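Local structure of chemotactic transducer PctC (Pseudomonas aeruginosa, 5LTV) at residues K125-A130 against S152-H157; L96-S101 against Q160-A165; F91-L96 against F104-Y109. The protein probably senses amino acids and related compounds as a chemotaxis receptor, its ligand-binding domain here holding gamma-aminobutyric acid. All coordinates share one frame; numbering follows the deposited sequence. Where two conformers were deposited one is given.

Contact 1: residues K125-A130 against S152-H157; sequences KDALAA and SLPVRH
A127 and L153 mark the closest backbone approach, CA to CA 4.9 Å, where helix segment 125-130 crosses strand segment 152-157 at -67°, with the axes 6.8 Å apart. The small side chain of A127 allows this closeness. Its CB points at the strand and meets two neighbours there, S152 OG at 3.6 Å and L153 CA at 3.9 Å. P154 CG lies 3.3 Å from A127 O, against the helix backbone, and P154 CD lies 4.2 Å from A127 CB. L128 reaches the same proline by a different route. Its CB starts away from the strand, but CD2 turns back and comes 4.0 Å from P154 CB; the leucine and proline side chains run alongside each other, pointing opposite ways. A chi1 of 61° puts S152 OG next to A127 CB, where it is hydrogen-bonded to W123 O, one turn before A127 in helix 122-130. L153 turns its side chain to the other face of the sheet, against V60 and A64 of helix 34-68. V164 on the adjacent strand 160-170 also touches A127 and L128. No hydrogen bond links segments 125-130 and 152-157, so the helix is held on this part of the sheet by van der Waals contact, with the serine bond to W123 O as a polar tie just beyond the segment.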
loop_
_atom_site.group_PDB
_atom_site.type_symbol
_atom_site.label_atom_id
_atom_site.label_comp_id
_atom_site.label_asym_id
_atom_site.label_seq_id
_atom_site.Cartn_x
_atom_site.Cartn_y
_atom_site.Cartn_z
ATOM N N LYS A 125 7.273 -10.716 7.024
ATOM C CA LYS A 125 7.859 -11.856 6.338
ATOM C C LYS A 125 8.038 -11.591 4.843
ATOM O O LYS A 125 9.031 -12.027 4.252
ATOM C CB LYS A 125 7.001 -13.101 6.572
ATOM C CG LYS A 125 6.955 -13.542 7.997
ATOM C CD LYS A 125 6.200 -14.861 8.163
ATOM C CE LYS A 125 4.705 -14.670 7.901
ATOM N NZ LYS A 125 3.859 -15.890 8.111
ATOM N N ASP A 126 7.112 -10.865 4.209
ATOM C CA ASP A 126 7.299 -10.552 2.779
ATOM C C ASP A 126 8.416 -9.528 2.545
ATOM O O ASP A 126 9.131 -9.617 1.540
ATOM C CB ASP A 126 5.989 -10.073 2.146
ATOM C CG ASP A 126 4.890 -11.152 2.195
ATOM O OD1 ASP A 126 5.216 -12.291 2.581
ATOM O OD2 ASP A 126 3.716 -10.864 1.880
ATOM N N ALA A 127 8.605 -8.555 3.443
ATOM C CA ALA A 127 9.765 -7.678 3.271
ATOM C C ALA A 127 11.077 -8.475 3.303
ATOM O O ALA A 127 12.003 -8.209 2.514
ATOM C CB ALA A 127 9.782 -6.589 4.355
ATOM N N LEU A 128 11.182 -9.440 4.228
ATOM C CA LEU A 128 12.414 -10.201 4.338
ATOM C C LEU A 128 12.596 -11.113 3.135
ATOM O O LEU A 128 13.708 -11.233 2.612
ATOM C CB LEU A 128 12.440 -11.007 5.635
ATOM C CG LEU A 128 12.670 -10.225 6.936
ATOM C CD1 LEU A 128 12.938 -11.175 8.082
ATOM C CD2 LEU A 128 13.806 -9.214 6.794
ATOM N N ALA A 129 11.510 -11.736 2.664
ATOM C CA ALA A 129 11.616 -12.640 1.523
ATOM C C ALA A 129 12.029 -11.883 0.261
ATOM O O ALA A 129 12.892 -12.341 -0.494
ATOM C CB ALA A 129 10.297 -13.387 1.299
ATOM N N ALA A 130 11.463 -10.699 0.036
ATOM C CA ALA A 130 11.840 -9.926 -1.136
ATOM C C ALA A 130 13.161 -9.181 -0.980
ATOM O O ALA A 130 13.735 -8.791 -1.989
ATOM C CB ALA A 130 10.732 -8.938 -1.481
ATOM N N SER A 152 6.865 -1.752 3.140
ATOM C CA SER A 152 7.801 -2.281 4.143
ATOM C C SER A 152 9.106 -2.728 3.484
ATOM O O SER A 152 9.141 -3.071 2.294
ATOM C CB SER A 152 7.197 -3.466 4.950
ATOM O OG SER A 152 6.848 -4.590 4.104
ATOM N N LEU A 153 10.185 -2.699 4.270
ATOM C CA LEU A 153 11.476 -3.123 3.756
ATOM C C LEU A 153 12.407 -3.459 4.914
ATOM O O LEU A 153 12.305 -2.855 5.989
ATOM C CB LEU A 153 12.112 -2.057 2.844
ATOM C CG LEU A 153 12.234 -0.542 3.076
ATOM C CD1 LEU A 153 11.942 -0.044 4.477
ATOM C CD2 LEU A 153 13.617 -0.084 2.618
ATOM N N PRO A 154 13.346 -4.394 4.711
ATOM C CA PRO A 154 14.314 -4.720 5.764
ATOM C C PRO A 154 15.192 -3.531 6.083
ATOM O O PRO A 154 15.444 -2.677 5.236
ATOM C CB PRO A 154 15.135 -5.862 5.159
ATOM C CG PRO A 154 14.251 -6.358 3.962
ATOM C CD PRO A 154 13.632 -5.106 3.448
ATOM N N VAL A 155 15.621 -3.468 7.342
ATOM C CA VAL A 155 16.593 -2.495 7.857
ATOM C C VAL A 155 17.774 -3.268 8.431
ATOM O O VAL A 155 17.603 -4.087 9.349
ATOM C CB VAL A 155 15.971 -1.601 8.951
ATOM C CG1 VAL A 155 16.975 -0.504 9.413
ATOM C CG2 VAL A 155 14.660 -0.994 8.458
ATOM N N ARG A 156 18.959 -3.033 7.888
ATOM C CA ARG A 156 20.188 -3.600 8.421
ATOM C C ARG A 156 21.008 -2.482 9.059
ATOM O O ARG A 156 20.904 -1.315 8.670
ATOM C CB ARG A 156 21.012 -4.319 7.327
ATOM C CG ARG A 156 20.436 -5.681 6.847
ATOM C CD ARG A 156 21.197 -6.236 5.622
ATOM N NE ARG A 156 20.664 -7.519 5.116
ATOM C CZ ARG A 156 19.651 -7.641 4.252
ATOM N NH1 ARG A 156 19.033 -6.567 3.771
ATOM N NH2 ARG A 156 19.251 -8.842 3.870
ATOM N N HIS A 157 21.793 -2.835 10.076
ATOM C CA HIS A 157 22.746 -1.911 10.668
ATOM C C HIS A 157 24.109 -2.581 10.630
ATOM O O HIS A 157 24.258 -3.709 11.110
ATOM C CB HIS A 157 22.353 -1.513 12.089
ATOM C CG HIS A 157 23.378 -0.660 12.761
ATOM N ND1 HIS A 157 23.782 0.558 12.254
ATOM C CD2 HIS A 157 24.127 -0.876 13.867
ATOM C CE1 HIS A 157 24.709 1.073 13.043
ATOM N NE2 HIS A 157 24.938 0.220 14.025
#

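Contact 2: residues L96-S101 against Q160-A165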
loop_
_atom_site.group_PDB
_atom_site.type_symbol
_atom_site.label_atom_id
_atom_site.label_comp_id
_atom_site.label_asym_id
_atom_site.label_seq_id
_atom_site.Cartn_x
_atom_site.Cartn_y
_atom_site.Cartn_z
ATOM N N LEU A 96 8.676 -0.164 13.305
ATOM C CA LEU A 96 9.817 -1.056 13.167
ATOM C C LEU A 96 9.521 -2.312 13.967
ATOM O O LEU A 96 9.332 -2.242 15.185
ATOM C CB LEU A 96 11.107 -0.401 13.678
ATOM C CG LEU A 96 12.348 -1.325 13.733
ATOM C CD1 LEU A 96 12.925 -1.585 12.332
ATOM C CD2 LEU A 96 13.423 -0.695 14.619
ATOM N N GLY A 97 9.481 -3.458 13.289
ATOM C CA GLY A 97 9.417 -4.735 13.955
ATOM C C GLY A 97 10.838 -5.247 13.973
ATOM O O GLY A 97 11.483 -5.337 12.924
ATOM N N GLU A 98 11.344 -5.535 15.179
ATOM C CA GLU A 98 12.741 -5.926 15.379
ATOM C C GLU A 98 12.914 -7.442 15.343
ATOM O O GLU A 98 12.092 -8.179 15.871
ATOM C CB GLU A 98 13.278 -5.360 16.703
ATOM C CG GLU A 98 13.502 -3.851 16.641
ATOM C CD GLU A 98 14.076 -3.253 17.907
ATOM O OE1 GLU A 98 13.489 -2.277 18.430
ATOM O OE2 GLU A 98 15.148 -3.714 18.363
ATOM N N ALA A 99 14.031 -7.889 14.761
ATOM C CA ALA A 99 14.274 -9.319 14.533
ATOM C C ALA A 99 14.635 -10.057 15.820
ATOM O O ALA A 99 14.219 -11.203 16.009
ATOM C CB ALA A 99 15.394 -9.485 13.507
ATOM N N ALA A 100 15.389 -9.427 16.732
ATOM C CA ALA A 100 15.924 -10.177 17.879
ATOM C C ALA A 100 14.810 -10.783 18.741
ATOM O O ALA A 100 14.865 -11.954 19.108
ATOM C CB ALA A 100 16.835 -9.292 18.746
ATOM N N SER A 101 13.802 -9.998 19.094
ATOM C CA SER A 101 12.790 -10.539 20.005
ATOM C C SER A 101 11.385 -10.003 19.728
ATOM O O SER A 101 10.535 -10.059 20.623
ATOM C CB SER A 101 13.171 -10.234 21.471
ATOM O OG SER A 101 13.263 -8.841 21.670
ATOM N N GLN A 160 23.972 -6.274 9.601
ATOM C CA GLN A 160 23.173 -7.190 10.416
ATOM C C GLN A 160 21.712 -6.710 10.512
ATOM O O GLN A 160 21.442 -5.517 10.714
ATOM C CB GLN A 160 23.785 -7.288 11.826
ATOM C CG GLN A 160 25.236 -7.797 11.826
ATOM C CD GLN A 160 25.296 -9.237 11.322
ATOM O OE1 GLN A 160 25.935 -9.506 10.315
ATOM N NE2 GLN A 160 24.616 -10.138 12.004
ATOM N N LEU A 161 20.772 -7.654 10.368
ATOM C CA LEU A 161 19.350 -7.330 10.354
ATOM C C LEU A 161 18.890 -6.672 11.655
ATOM O O LEU A 161 19.072 -7.214 12.749
ATOM C CB LEU A 161 18.528 -8.584 10.080
ATOM C CG LEU A 161 17.046 -8.318 9.817
ATOM C CD1 LEU A 161 16.894 -7.506 8.544
ATOM C CD2 LEU A 161 16.371 -9.681 9.685
ATOM N N LEU A 162 18.339 -5.460 11.531
ATOM C CA LEU A 162 17.656 -4.812 12.637
ATOM C C LEU A 162 16.195 -5.271 12.698
ATOM O O LEU A 162 15.691 -5.658 13.759
ATOM C CB LEU A 162 17.767 -3.286 12.480
ATOM C CG LEU A 162 16.939 -2.523 13.517
ATOM C CD1 LEU A 162 17.417 -2.812 14.970
ATOM C CD2 LEU A 162 16.935 -1.023 13.210
ATOM N N GLY A 163 15.511 -5.240 11.573
ATOM C CA GLY A 163 14.149 -5.738 11.512
ATOM C C GLY A 163 13.535 -5.323 10.199
ATOM O O GLY A 163 14.230 -5.229 9.182
ATOM N N VAL A 164 12.231 -5.037 10.251
ATOM C CA VAL A 164 11.500 -4.523 9.101
ATOM C C VAL A 164 10.840 -3.201 9.468
ATOM O O VAL A 164 10.103 -3.117 10.456
ATOM C CB VAL A 164 10.471 -5.537 8.596
ATOM C CG1 VAL A 164 9.544 -4.894 7.570
ATOM C CG2 VAL A 164 11.206 -6.732 8.019
ATOM N N ALA A 165 11.083 -2.173 8.659
ATOM C CA ALA A 165 10.446 -0.881 8.842
ATOM C C ALA A 165 9.310 -0.757 7.840
ATOM O O ALA A 165 9.403 -1.288 6.728
ATOM C CB ALA A 165 11.452 0.253 8.682
HETATM O O HOH W 1 16.684 -6.780 16.465
#
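G97 and V164 are joined by a pair of backbone hydrogen bonds. G97 N gives to V164 O at 2.9 Å, and V164 N gives to G97 O at 2.8 Å. A third bond, from A99 N to L162 O at 3.0 Å, extends the ladder past the end of strand 93-98. A water bridges the same L162 O and A100 N, so that carbonyl serves two donors. L96 with A165 and E98 with G163 are the non-hydrogen-bonded antiparallel pairs. At the second of them E98 CA and G163 CA are 4.1 Å apart, an approach that suits a residue with no side chain to place between the strands. G163 CA also rests 3.0 Å from G97 O in a CA-H...O contact.

The side chains close in around this ladder. L96 has CG anti to its backbone N (chi1 173°), which carries CD2 to L162 CD2 at 3.8 Å; the two leucines cross at about a right angle. The other branch, CD1, lies over the peptide of V164 and reaches A165 CB at 4.3 Å. A99 CB touches L161 CD2 at 3.9 Å. E98 lays its aliphatic CB and CG beside L162 O.

Further out, I78 of helix 75-82 packs on L96 and E98. V164 points to the other face, where W123, Y124 and A127 of helix 122-130 meet it. A99 O accepts a hydrogen bond from R119. L162 and G163 both face V155 of strand 147-157 and form a classic beta bulge. The arrangement is the pairing of the central strand 160-170 with its neighbour 93-98 in a five-stranded antiparallel sheet, order 2-1-5-4-3, with helices on both faces. The chain has two such sheets, consistent with a double Cache (dCache) sensor domain.

Contact 3: residues F91-L96 against F104-Y109. With ABU (gamma-amino-butanoic acid), chain H.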
loop_
_atom_site.group_PDB
_atom_site.type_symbol
_atom_site.label_atom_id
_atom_site.label_comp_id
_atom_site.label_asym_id
_atom_site.label_seq_id
_atom_site.Cartn_x
_atom_site.Cartn_y
_atom_site.Cartn_z
ATOM N N PHE A 91 1.346 9.134 7.132
ATOM C CA PHE A 91 0.954 7.743 7.290
ATOM C C PHE A 91 -0.102 7.654 8.378
ATOM O O PHE A 91 -0.246 8.564 9.202
ATOM C CB PHE A 91 2.158 6.837 7.629
ATOM C CG PHE A 91 3.191 6.755 6.500
ATOM C CD1 PHE A 91 3.060 5.826 5.470
ATOM C CD2 PHE A 91 4.254 7.638 6.459
ATOM C CE1 PHE A 91 3.983 5.802 4.397
ATOM C CE2 PHE A 91 5.176 7.609 5.402
ATOM C CZ PHE A 91 5.033 6.688 4.374
ATOM N N ALA A 92 -0.878 6.564 8.339
ATOM C CA ALA A 92 -1.637 6.191 9.513
ATOM C C ALA A 92 -0.680 5.855 10.654
ATOM O O ALA A 92 -0.876 6.273 11.794
ATOM C CB ALA A 92 -2.552 5.010 9.194
ATOM N N SER A 93 0.379 5.118 10.352
ATOM C CA SER A 93 1.431 4.897 11.328
ATOM C C SER A 93 2.653 4.373 10.597
ATOM O O SER A 93 2.562 3.846 9.471
ATOM C CB SER A 93 1.011 3.923 12.424
ATOM O OG SER A 93 0.639 2.688 11.828
ATOM N N VAL A 94 3.798 4.543 11.268
ATOM C CA VAL A 94 5.080 3.996 10.861
ATOM C C VAL A 94 5.582 3.152 12.020
ATOM O O VAL A 94 5.182 3.348 13.180
ATOM C CB VAL A 94 6.113 5.089 10.479
ATOM C CG1 VAL A 94 5.658 5.835 9.264
ATOM C CG2 VAL A 94 6.331 6.070 11.652
ATOM N N TYR A 95 6.458 2.191 11.696
ATOM C CA TYR A 95 6.817 1.217 12.715
ATOM C C TYR A 95 8.016 0.385 12.290
ATOM O O TYR A 95 8.331 0.251 11.104
ATOM C CB TYR A 95 5.652 0.296 13.087
ATOM C CG TYR A 95 4.744 -0.198 11.980
ATOM C CD1 TYR A 95 3.625 0.543 11.593
ATOM C CD2 TYR A 95 4.941 -1.459 11.381
ATOM C CE1 TYR A 95 2.746 0.067 10.591
ATOM C CE2 TYR A 95 4.058 -1.949 10.396
ATOM C CZ TYR A 95 2.966 -1.180 10.009
ATOM O OH TYR A 95 2.083 -1.628 9.044
ATOM N N LEU A 96 8.676 -0.164 13.305
ATOM C CA LEU A 96 9.817 -1.056 13.167
ATOM C C LEU A 96 9.521 -2.312 13.967
ATOM O O LEU A 96 9.332 -2.242 15.185
ATOM C CB LEU A 96 11.107 -0.401 13.678
ATOM C CG LEU A 96 12.348 -1.325 13.733
ATOM C CD1 LEU A 96 12.925 -1.585 12.332
ATOM C CD2 LEU A 96 13.423 -0.695 14.619
ATOM N N PHE A 104 8.263 -4.093 19.022
ATOM C CA PHE A 104 7.474 -3.412 18.016
ATOM C C PHE A 104 7.329 -1.960 18.462
ATOM O O PHE A 104 6.716 -1.687 19.506
ATOM C CB PHE A 104 6.116 -4.096 17.863
ATOM C CG PHE A 104 5.228 -3.466 16.811
ATOM C CD1 PHE A 104 5.529 -3.603 15.464
ATOM C CD2 PHE A 104 4.094 -2.745 17.179
ATOM C CE1 PHE A 104 4.717 -3.034 14.497
ATOM C CE2 PHE A 104 3.288 -2.161 16.233
ATOM C CZ PHE A 104 3.601 -2.308 14.874
ATOM N N THR A 105 7.896 -1.030 17.689
ATOM C CA THR A 105 7.792 0.398 17.984
ATOM C C THR A 105 6.995 1.066 16.877
ATOM O O THR A 105 7.418 1.075 15.724
ATOM C CB THR A 105 9.154 1.063 18.100
ATOM O OG1 THR A 105 9.967 0.293 18.967
ATOM C CG2 THR A 105 9.020 2.465 18.678
ATOM N N MET A 106 5.853 1.624 17.232
ATOM C CA MET A 106 4.928 2.231 16.304
ATOM C C MET A 106 4.640 3.673 16.716
ATOM O O MET A 106 4.394 3.935 17.899
ATOM C CB MET A 106 3.635 1.481 16.307
ATOM C CG MET A 106 2.552 2.184 15.510
ATOM S SD MET A 106 1.117 1.049 15.137
ATOM C CE MET A 106 0.200 1.254 16.604
ATOM N N ARG A 107 4.642 4.592 15.731
ATOM C CA ARG A 107 4.269 5.997 15.982
ATOM C C ARG A 107 3.357 6.448 14.852
ATOM O O ARG A 107 3.584 6.046 13.730
ATOM C CB ARG A 107 5.493 6.965 16.152
ATOM C CG ARG A 107 6.381 6.561 17.365
ATOM C CD ARG A 107 5.735 6.998 18.729
ATOM N NE ARG A 107 6.569 6.768 19.911
ATOM C CZ ARG A 107 6.748 5.565 20.520
ATOM N NH1 ARG A 107 6.222 4.403 20.086
ATOM N NH2 ARG A 107 7.497 5.542 21.581
ATOM N N PRO A 108 2.248 7.184 15.178
ATOM C CA PRO A 108 1.738 7.381 16.546
ATOM C C PRO A 108 1.404 6.049 17.215
ATOM O O PRO A 108 0.977 5.096 16.527
ATOM C CB PRO A 108 0.461 8.225 16.328
ATOM C CG PRO A 108 0.579 8.787 14.967
ATOM C CD PRO A 108 1.285 7.720 14.203
ATOM N N TYR A 109 1.575 6.001 18.529
ATOM C CA TYR A 109 1.453 4.773 19.286
ATOM C C TYR A 109 -0.010 4.510 19.677
ATOM O O TYR A 109 -0.708 5.394 20.170
ATOM C CB TYR A 109 2.342 4.848 20.551
ATOM C CG TYR A 109 2.053 3.736 21.554
ATOM C CD1 TYR A 109 1.083 3.903 22.539
ATOM C CD2 TYR A 109 2.733 2.517 21.508
ATOM C CE1 TYR A 109 0.763 2.877 23.412
ATOM C CE2 TYR A 109 2.444 1.486 22.441
ATOM C CZ TYR A 109 1.444 1.683 23.372
ATOM O OH TYR A 109 1.131 0.672 24.253
HETATM N N ABU H . -0.224 -0.251 12.284
HETATM C CD ABU H . -0.728 -1.631 12.040
HETATM C CB ABU H . 0.140 -2.684 12.675
HETATM C CG ABU H . 0.573 -3.775 11.710
HETATM C C ABU H . -0.125 -5.123 11.687
HETATM O O ABU H . -1.337 -5.163 11.358
HETATM O OXT ABU H . 0.570 -6.150 11.927
#
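Y95 and F104 bring their rings together obliquely, the planes at 50° and the centroids 5.3 Å apart. F104 offers its ring edge: CE1 lies 3.5 Å from Y95 CD2. The phenyl ring reaches across because its CG is anti to the backbone N (chi1 -179°). The tyrosine ring is held from other directions too. W123 meets it edge-to-face, and Y95 OH is hydrogen-bonded to D168. The CB of the gamma-aminobutyrate lies over one face of the Y95 ring, and the ligand CG is 3.7 Å from Y95 OH. M106 flanks the same ring in an oblique Met-aromatic contact, SD 5.3 Å from the ring centroid. Its chain runs extended and then bends at the last torsion (chi3 85°). SD lies 3.4 Å from the ligand N and 3.7 Å from S93 OG.

These residues project from a beta hairpin of strands 93-98 and 104-107, at one border of the sheet. Four backbone bonds join V94 to R107 and L96 to T105. Y95 and M106 form the non-hydrogen-bonded pair between them, so their side chains share the face that lines the pocket. V94, L96, T105 and R107 point to the other face, toward helices 34-68 and 75-82.

S93 OG comes within 3.1 Å of the ligand N and is hydrogen-bonded to D168, whose carboxylate also binds the ligand. That anionic group would probably stabilise a positively charged amino end. R107 NH1 bonds back to M106 O, and its NE makes a salt bridge with E83.

After helices 34-68, 75-82 and 85-90 the chain enters strand 93-98 and turns back through residues 99-103 into strand 104-107. Contact 3 closes this short hairpin loop. Helix 122-130 follows, then strands 134-140 and 147-157, and contact 1 closes the loop from that helix to the later strand. Strand 160-170 returns beside 147-157 and pairs with 93-98 in contact 2, which closes the longest loop. Contact 1 falls within that loop, while contacts 2 and 3 cross along the sequence and share L96. V155 joins contact 1 to contact 2 through probable backbone hydrogen bonds with L162 and G163. Together they tie the ligand-side hairpin, the sheet centre and helix 122-130.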